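Long-range contacts in TRAP dicarboxylate transporter, DctP subunit (Chromohalobacter salexigens, PDB 4P1L), which binds D-glucuronate and probably delivers it to a tripartite ATP-independent periplasmic (TRAP) transport system for uptake into the cytoplasm: residues G144-Y149 with Y224-L230; N207-S211 with W269-V273. One frame throughout, in Å; residues are numbered along the deposited sequence.

Contact 1. Residues G144-Y149 with Y224-L230; sequences GARSLY and YSLTEHL. With BDP (beta-D-glucopyranuronic acid), chain C.
R146 and S147 meet E228, H229 and L230 where antiparallel strands 146-150 and 223-230 pair in a mixed sheet of this solute-binding fold. An inverse gamma turn centred on L226 breaks the regular pairing, and side chains supply some bonds. S147 OG accepts a hydrogen bond from the backbone N of E228 at 2.9 Å. T227 OG1 accepts one from the backbone N of L148 at 3.1 Å and bonds with H229 ND1. H229 CG sits between its own backbone N and carbonyl carbon (chi1 51°), folding the ring over the neighbouring strand. R146 O therefore lies over the centre of one ring face and bonds to the H229 backbone N at 3.0 Å. The Y224 ring crosses the Y149 side chain at a slant, with Y224 CE2 3.8 Å from Y149 CD2. Y224 OH passes S147 CB to reach N207 O, and a water links it to S147 OG and A145 O. The R146 side chain slants across L230, CD touching CB, and bends at chi3 (67°). R146 NE makes a salt bridge to E206, which also bonds to H229 NE2. R146 NH1 donates to glucuronate O5 at 3.0 Å, and R146 NH2 to carboxylate O6A at 2.9 Å.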
ATOM      1  N   GLY A 144      -5.867   4.461  -1.058  1.00 15.72           N
ATOM      2  CA  GLY A 144      -6.695   5.184  -0.103  1.00 17.23           C
ATOM      3  C   GLY A 144      -5.968   5.447   1.209  1.00 13.76           C
ATOM      4  O   GLY A 144      -4.728   5.525   1.277  1.00 13.38           O
ATOM      5  N   ALA A 145      -6.763   5.580   2.254  1.00 12.30           N
ATOM      6  CA  ALA A 145      -6.268   5.673   3.610  1.00 12.05           C
ATOM      7  C   ALA A 145      -6.615   4.406   4.403  1.00 14.76           C
ATOM      8  O   ALA A 145      -7.709   3.837   4.268  1.00 16.12           O
ATOM      9  CB  ALA A 145      -6.847   6.898   4.284  1.00 12.27           C
ATOM     10  N   ARG A 146      -5.671   3.971   5.224  1.00 11.70           N
ATOM     11  CA  ARG A 146      -5.879   2.823   6.111  1.00 11.69           C
ATOM     12  C   ARG A 146      -6.399   3.259   7.480  1.00 13.62           C
ATOM     13  O   ARG A 146      -5.875   4.202   8.092  1.00 13.19           O
ATOM     14  CB  ARG A 146      -4.584   2.036   6.311  1.00 11.63           C
ATOM     15  CG  ARG A 146      -3.930   1.587   4.977  1.00 11.60           C
ATOM     16  CD  ARG A 146      -2.549   1.011   5.165  1.00 11.64           C
ATOM     17  NE  ARG A 146      -2.502  -0.258   5.902  1.00 11.78           N
ATOM     18  CZ  ARG A 146      -2.400  -1.467   5.353  1.00 13.91           C
ATOM     19  NH1 ARG A 146      -2.354  -1.623   4.044  1.00 11.91           N
ATOM     20  NH2 ARG A 146      -2.361  -2.541   6.136  1.00 15.80           N
ATOM     21  N   SER A 147      -7.416   2.555   7.962  1.00 12.98           N
ATOM     22  CA  SER A 147      -8.008   2.823   9.270  1.00 12.18           C
ATOM     23  C   SER A 147      -8.127   1.560  10.111  1.00 12.48           C
ATOM     24  O   SER A 147      -8.161   0.428   9.586  1.00 12.59           O
ATOM     25  CB  SER A 147      -9.392   3.469   9.097  1.00 12.33           C
ATOM     26  OG  SER A 147      -9.276   4.755   8.530  1.00 12.95           O
ATOM     27  N   LEU A 148      -8.213   1.758  11.421  1.00 15.03           N
ATOM     28  CA  LEU A 148      -8.311   0.663  12.382  1.00 12.63           C
ATOM     29  C   LEU A 148      -9.661  -0.014  12.370  1.00 15.22           C
ATOM     30  O   LEU A 148     -10.707   0.647  12.402  1.00 19.90           O
ATOM     31  CB  LEU A 148      -8.122   1.162  13.820  1.00 14.62           C
ATOM     32  CG  LEU A 148      -6.776   1.603  14.338  1.00 21.03           C
ATOM     33  CD1 LEU A 148      -6.948   2.247  15.734  1.00 22.40           C
ATOM     34  CD2 LEU A 148      -5.823   0.426  14.402  1.00 27.39           C
ATOM     35  N   TYR A 149      -9.641  -1.335  12.399  1.00 13.50           N
ATOM     36  CA  TYR A 149     -10.846  -2.076  12.710  1.00 16.47           C
ATOM     37  C   TYR A 149     -10.602  -3.148  13.752  1.00 14.38           C
ATOM     38  O   TYR A 149      -9.507  -3.693  13.823  1.00 14.77           O
ATOM     39  CB  TYR A 149     -11.462  -2.677  11.457  1.00 17.15           C
ATOM     40  CG  TYR A 149     -10.524  -3.390  10.500  1.00 14.48           C
ATOM     41  CD1 TYR A 149     -10.250  -4.754  10.627  1.00 13.93           C
ATOM     42  CD2 TYR A 149      -9.978  -2.716   9.421  1.00 14.41           C
ATOM     43  CE1 TYR A 149      -9.453  -5.405   9.696  1.00 15.12           C
ATOM     44  CE2 TYR A 149      -9.172  -3.363   8.489  1.00 15.31           C
ATOM     45  CZ  TYR A 149      -8.893  -4.697   8.637  1.00 16.68           C
ATOM     46  OH  TYR A 149      -8.095  -5.318   7.688  1.00 16.81           O
ATOM     47  N   TYR A 224     -15.221  -0.284  12.550  1.00 18.76           N
ATOM     48  CA  TYR A 224     -14.233   0.339  11.696  1.00 15.50           C
ATOM     49  C   TYR A 224     -14.179   1.792  12.127  1.00 18.79           C
ATOM     50  O   TYR A 224     -15.193   2.488  12.094  1.00 16.02           O
ATOM     51  CB  TYR A 224     -14.670   0.193  10.238  1.00 14.05           C
ATOM     52  CG  TYR A 224     -13.655   0.598   9.185  1.00 16.14           C
ATOM     53  CD1 TYR A 224     -13.565   1.908   8.724  1.00 24.70           C
ATOM     54  CD2 TYR A 224     -12.797  -0.345   8.627  1.00 21.27           C
ATOM     55  CE1 TYR A 224     -12.630   2.268   7.741  1.00 26.16           C
ATOM     56  CE2 TYR A 224     -11.862   0.011   7.662  1.00 19.18           C
ATOM     57  CZ  TYR A 224     -11.771   1.311   7.226  1.00 18.04           C
ATOM     58  OH  TYR A 224     -10.862   1.642   6.220  1.00 16.60           O
ATOM     59  N   SER A 225     -13.001   2.246  12.533  1.00 13.07           N
ATOM     60  CA  SER A 225     -12.858   3.606  13.084  1.00 12.99           C
ATOM     61  C   SER A 225     -11.875   4.377  12.211  1.00 15.79           C
ATOM     62  O   SER A 225     -10.749   3.933  12.020  1.00 14.60           O
ATOM     63  CB  SER A 225     -12.361   3.537  14.512  1.00 12.15           C
ATOM     64  OG  SER A 225     -13.245   2.813  15.375  1.00 13.37           O
ATOM     65  N   LEU A 226     -12.295   5.548  11.726  1.00 15.24           N
ATOM     66  CA  LEU A 226     -11.600   6.246  10.648  1.00 11.89           C
ATOM     67  C   LEU A 226     -10.387   7.057  11.111  1.00 10.66           C
ATOM     68  O   LEU A 226     -10.303   8.298  10.957  1.00 14.71           O
ATOM     69  CB  LEU A 226     -12.608   7.114   9.876  1.00 17.72           C
ATOM     70  CG  LEU A 226     -13.576   6.303   9.011  1.00 21.08           C
ATOM     71  CD1 LEU A 226     -14.830   7.085   8.632  1.00 18.84           C
ATOM     72  CD2 LEU A 226     -12.865   5.851   7.748  1.00 23.44           C
ATOM     73  N   THR A 227      -9.411   6.342  11.648  1.00 13.23           N
ATOM     74  CA  THR A 227      -8.120   6.938  11.956  1.00 11.72           C
ATOM     75  C   THR A 227      -7.362   7.485  10.725  1.00 15.46           C
ATOM     76  O   THR A 227      -6.638   8.460  10.867  1.00 13.52           O
ATOM     77  CB  THR A 227      -7.244   5.936  12.700  1.00 17.26           C
ATOM     78  OG1 THR A 227      -7.262   4.678  12.001  1.00 11.86           O
ATOM     79  CG2 THR A 227      -7.728   5.765  14.151  1.00 20.17           C
ATOM     80  N   GLU A 228      -7.479   6.829   9.552  1.00 11.65           N
ATOM     81  CA  GLU A 228      -6.891   7.292   8.300  1.00 11.67           C
ATOM     82  C   GLU A 228      -5.412   7.646   8.512  1.00 14.59           C
ATOM     83  O   GLU A 228      -4.918   8.692   8.073  1.00 14.97           O
ATOM     84  CB  GLU A 228      -7.725   8.448   7.711  1.00 11.74           C
ATOM     85  CG  GLU A 228      -9.153   8.002   7.453  1.00 13.63           C
ATOM     86  CD  GLU A 228     -10.076   9.061   6.900  1.00 28.95           C
ATOM     87  OE1 GLU A 228     -10.947   8.726   6.071  1.00 36.03           O
ATOM     88  OE2 GLU A 228      -9.968  10.211   7.316  1.00 23.46           O
ATOM     89  N   HIS A 229      -4.724   6.716   9.176  1.00 10.81           N
ATOM     90  CA  HIS A 229      -3.386   6.927   9.724  1.00 14.49           C
ATOM     91  C   HIS A 229      -2.219   6.716   8.755  1.00 12.10           C
ATOM     92  O   HIS A 229      -1.117   7.192   9.033  1.00 12.22           O
ATOM     93  CB  HIS A 229      -3.205   6.043  10.963  1.00 13.01           C
ATOM     94  CG  HIS A 229      -3.546   4.602  10.744  1.00 10.71           C
ATOM     95  ND1 HIS A 229      -4.661   4.004  11.289  1.00 13.48           N
ATOM     96  CD2 HIS A 229      -2.910   3.640  10.035  1.00 10.92           C
ATOM     97  CE1 HIS A 229      -4.709   2.741  10.906  1.00 15.38           C
ATOM     98  NE2 HIS A 229      -3.651   2.494  10.152  1.00 14.64           N
ATOM     99  N   LEU A 230      -2.477   6.033   7.630  1.00 11.92           N
ATOM    100  CA  LEU A 230      -1.480   5.758   6.588  1.00 12.97           C
ATOM    101  C   LEU A 230      -2.129   5.930   5.233  1.00 12.35           C
ATOM    102  O   LEU A 230      -3.260   5.506   5.017  1.00 14.32           O
ATOM    103  CB  LEU A 230      -0.912   4.337   6.688  1.00 11.72           C
ATOM    104  CG  LEU A 230       0.020   4.047   7.848  1.00 11.46           C
ATOM    105  CD1 LEU A 230       0.106   2.551   8.073  1.00 16.78           C
ATOM    106  CD2 LEU A 230       1.394   4.684   7.631  1.00 13.92           C
TER
HETATM  107  C1  BDP C 401      -3.459  -3.583   1.157  1.00 11.57           C
HETATM  108  C2  BDP C 401      -2.346  -3.513   0.122  1.00 10.53           C
HETATM  109  C3  BDP C 401      -1.749  -4.859  -0.043  1.00 16.70           C
HETATM  110  C4  BDP C 401      -1.222  -5.285   1.290  1.00 12.52           C
HETATM  111  C5  BDP C 401      -2.352  -5.300   2.353  1.00 10.25           C
HETATM  112  C6  BDP C 401      -1.856  -5.687   3.745  1.00 12.94           C
HETATM  113  O2  BDP C 401      -2.953  -3.097  -1.090  1.00 13.24           O
HETATM  114  O3  BDP C 401      -0.553  -4.688  -0.969  1.00 13.74           O
HETATM  115  O4  BDP C 401      -0.629  -6.593   1.199  1.00 12.28           O
HETATM  116  O5  BDP C 401      -2.935  -4.036   2.416  1.00 11.81           O
HETATM  117  O6A BDP C 401      -2.439  -5.131   4.731  1.00 13.40           O
HETATM  118  O1  BDP C 401      -3.991  -2.319   1.354  1.00 14.07           O
HETATM  119  O6B BDP C 401      -0.981  -6.568   3.867  1.00 15.87           O
HETATM  120  O   HOH W   1      -9.959   4.309   5.850  1.00 16.46           O
HETATM  121  O   HOH W   2     -11.831   0.312  15.178  1.00 16.53           O

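Contact 2. Residues N207-S211 with W269-V273; sequences NNYPS and WEEGV. With BDP (beta-D-glucopyranuronic acid), chain C.
P210 is the bump of this contact, and W269 and V273 form the hollow. The P210 ring leans over one face of the W269 indole, its plane tilted only moderately from it. Its CG lies 3.8 Å from the centre of the six-membered ring and 28° off the normal, a CH-pi contact. The closest approach is P210 CG to W269 CH2, at 3.4 Å. V273 CG2 rises over the rim of the same indole face and meets P210 CG at 3.8 Å. The other methyl, V273 CG1, touches Y209 CD2 at 3.8 Å. W269 CG is anti to its backbone N (chi1 -176°), which carries the ring out from helix 248-282 to this spot. The amide of N208 meets the indole at its edge, with ND2 3.5 Å from CH2 and the two planes 76° apart. N208 OD1 caps helix 209-214 by accepting a hydrogen bond from the backbone N of S211 at 2.8 Å. N207 faces the sugar instead: its OD1 accepts from glucuronate O1 and from the backbone N of N208, and its ND2 donates to O5. A leucine in place of N207 would probably leave O1, O5 and the backbone N of N208 without these mates. The arrangement is an asparagine N-cap at a short helix, with N207, N208 and S211 lining the glucuronate pocket while P210 packs on helix 248-282.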
ATOM      1  N   ASN A 207      -6.700  -1.092   7.512  1.00 13.67           N
ATOM      2  CA  ASN A 207      -6.664  -1.114   6.060  1.00 11.12           C
ATOM      3  C   ASN A 207      -7.705  -0.171   5.485  1.00 13.28           C
ATOM      4  O   ASN A 207      -8.512   0.421   6.219  1.00 14.18           O
ATOM      5  CB  ASN A 207      -6.870  -2.545   5.515  1.00 12.24           C
ATOM      6  CG  ASN A 207      -5.904  -2.873   4.417  1.00 11.61           C
ATOM      7  OD1 ASN A 207      -5.732  -2.084   3.452  1.00 14.48           O
ATOM      8  ND2 ASN A 207      -5.199  -3.986   4.562  1.00 15.25           N
ATOM      9  N   ASN A 208      -7.668  -0.051   4.164  1.00 11.27           N
ATOM     10  CA  ASN A 208      -8.649   0.708   3.408  1.00 13.04           C
ATOM     11  C   ASN A 208      -9.927  -0.095   3.246  1.00 15.78           C
ATOM     12  O   ASN A 208      -9.962  -1.284   3.577  1.00 15.90           O
ATOM     13  CB  ASN A 208      -8.073   1.092   2.052  1.00 14.42           C
ATOM     14  CG  ASN A 208      -7.500  -0.114   1.300  1.00 12.67           C
ATOM     15  OD1 ASN A 208      -8.144  -1.155   1.174  1.00 15.65           O
ATOM     16  ND2 ASN A 208      -6.272   0.031   0.822  1.00 11.46           N
ATOM     17  N   TYR A 209     -10.980   0.550   2.757  1.00 15.12           N
ATOM     18  CA  TYR A 209     -12.260  -0.126   2.612  1.00 15.24           C
ATOM     19  C   TYR A 209     -12.197  -1.359   1.679  1.00 14.26           C
ATOM     20  O   TYR A 209     -12.670  -2.463   2.039  1.00 15.41           O
ATOM     21  CB  TYR A 209     -13.320   0.858   2.150  1.00 16.76           C
ATOM     22  CG  TYR A 209     -13.925   1.751   3.225  1.00 14.87           C
ATOM     23  CD1 TYR A 209     -14.561   1.228   4.334  1.00 28.26           C
ATOM     24  CD2 TYR A 209     -13.888   3.135   3.088  1.00 26.25           C
ATOM     25  CE1 TYR A 209     -15.134   2.079   5.311  1.00 25.84           C
ATOM     26  CE2 TYR A 209     -14.456   3.988   4.044  1.00 23.54           C
ATOM     27  CZ  TYR A 209     -15.084   3.453   5.144  1.00 28.24           C
ATOM     28  OH  TYR A 209     -15.655   4.295   6.090  1.00 27.17           O
ATOM     29  N   PRO A 210     -11.586  -1.209   0.497  1.00 13.18           N
ATOM     30  CA  PRO A 210     -11.625  -2.384  -0.376  1.00 13.20           C
ATOM     31  C   PRO A 210     -10.917  -3.593   0.177  1.00 15.29           C
ATOM     32  O   PRO A 210     -11.391  -4.701  -0.069  1.00 18.63           O
ATOM     33  CB  PRO A 210     -11.004  -1.889  -1.677  1.00 17.21           C
ATOM     34  CG  PRO A 210     -11.251  -0.411  -1.656  1.00 16.31           C
ATOM     35  CD  PRO A 210     -11.081  -0.025  -0.207  1.00 16.17           C
ATOM     36  N   SER A 211      -9.867  -3.410   0.976  1.00 16.25           N
ATOM     37  CA  SER A 211      -9.187  -4.564   1.553  1.00 12.96           C
ATOM     38  C   SER A 211      -9.994  -5.156   2.696  1.00 14.62           C
ATOM     39  O   SER A 211     -10.183  -6.378   2.764  1.00 16.35           O
ATOM     40  CB  SER A 211      -7.798  -4.163   2.041  1.00 13.52           C
ATOM     41  OG  SER A 211      -6.909  -3.998   0.941  1.00 17.71           O
ATOM     42  N   TRP A 269     -10.411   2.646  -8.406  1.00 17.57           N
ATOM     43  CA  TRP A 269     -10.239   2.744  -6.969  1.00 15.65           C
ATOM     44  C   TRP A 269     -11.353   3.539  -6.292  1.00 17.80           C
ATOM     45  O   TRP A 269     -11.946   3.084  -5.312  1.00 18.53           O
ATOM     46  CB  TRP A 269      -8.896   3.374  -6.605  1.00 15.15           C
ATOM     47  CG  TRP A 269      -8.728   3.373  -5.131  1.00 18.62           C
ATOM     48  CD1 TRP A 269      -8.840   4.445  -4.288  1.00 21.25           C
ATOM     49  CD2 TRP A 269      -8.460   2.234  -4.300  1.00 15.62           C
ATOM     50  NE1 TRP A 269      -8.662   4.042  -2.984  1.00 17.66           N
ATOM     51  CE2 TRP A 269      -8.442   2.687  -2.963  1.00 13.86           C
ATOM     52  CE3 TRP A 269      -8.266   0.875  -4.555  1.00 14.84           C
ATOM     53  CZ2 TRP A 269      -8.188   1.836  -1.889  1.00 16.44           C
ATOM     54  CZ3 TRP A 269      -8.020   0.023  -3.488  1.00 15.21           C
ATOM     55  CH2 TRP A 269      -8.004   0.509  -2.165  1.00 13.75           C
ATOM     56  N   GLU A 270     -11.617   4.746  -6.771  1.00 20.60           N
ATOM     57  CA  GLU A 270     -12.663   5.572  -6.154  1.00 19.29           C
ATOM     58  C   GLU A 270     -14.022   4.861  -6.139  1.00 22.42           C
ATOM     59  O   GLU A 270     -14.728   4.839  -5.126  1.00 21.07           O
ATOM     60  CB  GLU A 270     -12.769   6.911  -6.875  1.00 23.23           C
ATOM     61  CG  GLU A 270     -11.529   7.767  -6.739  1.00 30.96           C
ATOM     62  CD  GLU A 270     -11.144   8.013  -5.282  1.00 31.20           C
ATOM     63  OE1 GLU A 270     -12.042   8.396  -4.485  1.00 28.25           O
ATOM     64  OE2 GLU A 270      -9.952   7.807  -4.929  1.00 26.67           O
ATOM     65  N   GLU A 271     -14.383   4.252  -7.260  1.00 19.32           N
ATOM     66  CA  GLU A 271     -15.647   3.535  -7.335  1.00 21.08           C
ATOM     67  C   GLU A 271     -15.624   2.368  -6.371  1.00 23.28           C
ATOM     68  O   GLU A 271     -16.613   2.087  -5.696  1.00 22.26           O
ATOM     69  CB  GLU A 271     -15.890   3.018  -8.753  1.00 28.53           C
ATOM     70  CG  GLU A 271     -17.325   2.585  -9.016  1.00 38.98           C
ATOM     71  CD  GLU A 271     -17.606   1.125  -8.680  1.00 43.29           C
ATOM     72  OE1 GLU A 271     -16.650   0.305  -8.664  1.00 36.86           O
ATOM     73  OE2 GLU A 271     -18.798   0.789  -8.455  1.00 44.98           O
ATOM     74  N   GLY A 272     -14.481   1.697  -6.304  1.00 22.21           N
ATOM     75  CA  GLY A 272     -14.344   0.502  -5.501  1.00 18.08           C
ATOM     76  C   GLY A 272     -14.496   0.813  -4.013  1.00 22.07           C
ATOM     77  O   GLY A 272     -15.070   0.035  -3.256  1.00 18.00           O
ATOM     78  N   VAL A 273     -13.949   1.944  -3.592  1.00 15.45           N
ATOM     79  CA  VAL A 273     -14.069   2.348  -2.205  1.00 17.83           C
ATOM     80  C   VAL A 273     -15.535   2.552  -1.835  1.00 23.14           C
ATOM     81  O   VAL A 273     -15.968   2.118  -0.767  1.00 21.09           O
ATOM     82  CB  VAL A 273     -13.289   3.616  -1.918  1.00 19.86           C
ATOM     83  CG1 VAL A 273     -13.675   4.190  -0.560  1.00 17.27           C
ATOM     84  CG2 VAL A 273     -11.792   3.311  -1.981  1.00 18.51           C
TER
HETATM   85  C1  BDP C 401      -3.459  -3.583   1.157  1.00 11.57           C
HETATM   86  C2  BDP C 401      -2.346  -3.513   0.122  1.00 10.53           C
HETATM   87  C3  BDP C 401      -1.749  -4.859  -0.043  1.00 16.70           C
HETATM   88  C4  BDP C 401      -1.222  -5.285   1.290  1.00 12.52           C
HETATM   89  C5  BDP C 401      -2.352  -5.300   2.353  1.00 10.25           C
HETATM   90  C6  BDP C 401      -1.856  -5.687   3.745  1.00 12.94           C
HETATM   91  O2  BDP C 401      -2.953  -3.097  -1.090  1.00 13.24           O
HETATM   92  O3  BDP C 401      -0.553  -4.688  -0.969  1.00 13.74           O
HETATM   93  O4  BDP C 401      -0.629  -6.593   1.199  1.00 12.28           O
HETATM   94  O5  BDP C 401      -2.935  -4.036   2.416  1.00 11.81           O
HETATM   95  O6A BDP C 401      -2.439  -5.131   4.731  1.00 13.40           O
HETATM   96  O1  BDP C 401      -3.991  -2.319   1.354  1.00 14.07           O
HETATM   97  O6B BDP C 401      -0.981  -6.568   3.867  1.00 15.87           O

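From the N terminus the segments come in the order 144-149, 207-211, 224-230, 269-273. Contact 1 closes a loop of 74 residues. Contact 2 closes one of 57. The loops cross, since 207-211 lies inside the first and 224-230 inside the second. Strand 204-207 borders strand 146-150 in the sheet, on the side away from strand 223-230. It then leads straight into helix 209-214. S147 O lies 3.0 Å from N207 N, a probable hydrogen bond, and the ring of Y209 stacks on that of Y224. Together the contacts tie the four-stranded sheet, through the short helix, to helix 248-282. Both reach the same bound glucuronate.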